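Local structure of magnesium transporter (2OUX) at residues 49-54 and 81-86. The protein probably transports magnesium ions across the cell membrane as a homodimer, the present chain being its cytosolic part with the N domain and paired CBS domains. Sequence-based numbering, arbitrary orientation.
Sequences KDRQHL and LAEMRP
In the all-helical MgtE intracellular N domain, helix 48-57 is tied to the short helix 79-83 by R51 and Q52, which both reach E83. The contact is polar, lies at the surface and is away from the magnesium sites. R51 and E83 form a salt bridge in which NH1 of R51 stands 2.8 Å from OE1 of E83, with a weak second bond from R51 NH1 to OE2 of E83 at 3.4 Å. OE1 lies at the edge of the guanidinium, near its plane, and the guanidinium and carboxylate planes are only 25° apart, while the two side chains cross at about a right angle. E83 places its CG between the backbone N and carbonyl carbon (chi1 60°) and then runs extended, which carries the carboxylate across to helix 48-57. There OE2 also takes part in a hydrogen bond with the Y55 hydroxyl, one turn further along that helix, so both oxygens are engaged. The next residue, M84, is buried against L63 of helix 60-67 and A89 and M92 of helix 86-93. Q52, bent at chi2 (-57°), brings its amide to the backbone of E83: NE2 donates a nearly straight bond of 3.2 Å to E83 O, approaching from above the carbonyl plane.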
loop_
_atom_site.group_PDB
_atom_site.type_symbol
_atom_site.label_atom_id
_atom_site.label_comp_id
_atom_site.label_asym_id
_atom_site.label_seq_id
_atom_site.Cartn_x
_atom_site.Cartn_y
_atom_site.Cartn_z
ATOM N N LYS A 49 -27.914 -20.368 12.633
ATOM C CA LYS A 49 -28.587 -19.728 13.757
ATOM C C LYS A 49 -27.822 -18.504 14.252
ATOM O O LYS A 49 -28.377 -17.410 14.370
ATOM C CB LYS A 49 -28.762 -20.736 14.899
ATOM C CG LYS A 49 -29.428 -22.031 14.462
ATOM C CD LYS A 49 -29.442 -23.082 15.569
ATOM C CE LYS A 49 -30.445 -22.754 16.668
ATOM N NZ LYS A 49 -30.530 -23.855 17.681
ATOM N N ASP A 50 -26.539 -18.690 14.535
ATOM C CA ASP A 50 -25.716 -17.598 15.021
ATOM C C ASP A 50 -25.534 -16.478 13.992
ATOM O O ASP A 50 -25.375 -15.318 14.363
ATOM C CB ASP A 50 -24.365 -18.139 15.489
ATOM C CG ASP A 50 -24.506 -19.138 16.632
ATOM O OD1 ASP A 50 -25.267 -18.856 17.577
ATOM O OD2 ASP A 50 -23.856 -20.201 16.598
ATOM N N ARG A 51 -25.573 -16.808 12.704
ATOM C CA ARG A 51 -25.428 -15.774 11.679
ATOM C C ARG A 51 -26.596 -14.808 11.805
ATOM O O ARG A 51 -26.430 -13.591 11.708
ATOM C CB ARG A 51 -25.446 -16.365 10.267
ATOM C CG ARG A 51 -24.303 -17.289 9.922
ATOM C CD ARG A 51 -24.322 -17.592 8.425
ATOM N NE ARG A 51 -23.794 -18.920 8.139
ATOM C CZ ARG A 51 -24.498 -19.895 7.579
ATOM N NH1 ARG A 51 -25.762 -19.690 7.237
ATOM N NH2 ARG A 51 -23.939 -21.079 7.366
ATOM N N GLN A 52 -27.781 -15.368 12.023
ATOM C CA GLN A 52 -28.994 -14.575 12.166
ATOM C C GLN A 52 -28.878 -13.549 13.292
ATOM O O GLN A 52 -29.213 -12.374 13.106
ATOM C CB GLN A 52 -30.190 -15.497 12.414
ATOM C CG GLN A 52 -30.650 -16.260 11.179
ATOM C CD GLN A 52 -31.006 -15.333 10.020
ATOM O OE1 GLN A 52 -31.507 -14.227 10.226
ATOM N NE2 GLN A 52 -30.765 -15.792 8.797
ATOM N N HIS A 53 -28.413 -13.993 14.458
ATOM C CA HIS A 53 -28.242 -13.095 15.599
ATOM C C HIS A 53 -27.300 -11.990 15.184
ATOM O O HIS A 53 -27.534 -10.813 15.461
ATOM C CB HIS A 53 -27.612 -13.820 16.791
ATOM C CG HIS A 53 -28.515 -14.807 17.445
ATOM N ND1 HIS A 53 -29.706 -14.456 18.037
ATOM C CD2 HIS A 53 -28.397 -16.153 17.619
ATOM C CE1 HIS A 53 -30.285 -15.529 18.546
ATOM N NE2 HIS A 53 -29.503 -16.570 18.301
ATOM N N LEU A 54 -26.226 -12.393 14.512
ATOM C CA LEU A 54 -25.212 -11.456 14.069
ATOM C C LEU A 54 -25.788 -10.350 13.197
ATOM O O LEU A 54 -25.368 -9.199 13.305
ATOM C CB LEU A 54 -24.096 -12.208 13.350
ATOM C CG LEU A 54 -22.880 -11.387 12.943
ATOM C CD1 LEU A 54 -21.700 -12.298 12.763
ATOM C CD2 LEU A 54 -23.187 -10.632 11.669
ATOM N N LEU A 81 -26.748 -14.287 1.527
ATOM C CA LEU A 81 -27.630 -13.192 1.167
ATOM C C LEU A 81 -29.105 -13.583 1.245
ATOM O O LEU A 81 -29.941 -12.781 1.660
ATOM C CB LEU A 81 -27.304 -12.696 -0.244
ATOM C CG LEU A 81 -25.873 -12.237 -0.542
ATOM C CD1 LEU A 81 -25.937 -11.152 -1.615
ATOM C CD2 LEU A 81 -25.200 -11.681 0.709
ATOM N N ALA A 82 -29.419 -14.811 0.843
ATOM C CA ALA A 82 -30.794 -15.296 0.865
ATOM C C ALA A 82 -31.381 -15.271 2.273
ATOM O O ALA A 82 -32.490 -14.776 2.473
ATOM C CB ALA A 82 -30.856 -16.702 0.303
ATOM N N GLU A 83 -30.632 -15.795 3.243
ATOM C CA GLU A 83 -31.094 -15.830 4.627
ATOM C C GLU A 83 -31.315 -14.431 5.197
ATOM O O GLU A 83 -31.988 -14.264 6.212
ATOM C CB GLU A 83 -30.107 -16.615 5.503
ATOM C CG GLU A 83 -28.698 -16.051 5.555
ATOM C CD GLU A 83 -27.714 -16.993 6.237
ATOM O OE1 GLU A 83 -27.732 -18.202 5.927
ATOM O OE2 GLU A 83 -26.909 -16.527 7.071
HETATM N N MSE A 84 -30.759 -13.422 4.542
HETATM C CA MSE A 84 -30.923 -12.045 5.001
HETATM C C MSE A 84 -32.226 -11.477 4.470
HETATM O O MSE A 84 -32.708 -11.901 3.422
HETATM C CB MSE A 84 -29.780 -11.164 4.495
HETATM C CG MSE A 84 -28.492 -11.221 5.293
HETATM SE SE MSE A 84 -27.018 -10.446 4.288
HETATM C CE MSE A 84 -27.508 -8.616 4.310
ATOM N N ARG A 85 -32.801 -10.521 5.192
ATOM C CA ARG A 85 -34.022 -9.892 4.730
ATOM C C ARG A 85 -33.598 -9.077 3.521
ATOM O O ARG A 85 -32.705 -8.231 3.617
ATOM C CB ARG A 85 -34.605 -8.958 5.790
ATOM C CG ARG A 85 -35.243 -9.652 6.974
ATOM C CD ARG A 85 -35.584 -8.627 8.038
ATOM N NE ARG A 85 -34.406 -7.828 8.378
ATOM C CZ ARG A 85 -34.414 -6.777 9.193
ATOM N NH1 ARG A 85 -35.544 -6.383 9.766
ATOM N NH2 ARG A 85 -33.286 -6.119 9.432
ATOM N N PRO A 86 -34.223 -9.332 2.365
ATOM C CA PRO A 86 -33.917 -8.630 1.119
ATOM C C PRO A 86 -33.539 -7.165 1.307
ATOM O O PRO A 86 -32.551 -6.703 0.745
ATOM C CB PRO A 86 -35.196 -8.809 0.312
ATOM C CG PRO A 86 -35.597 -10.209 0.676
ATOM C CD PRO A 86 -35.371 -10.242 2.185
#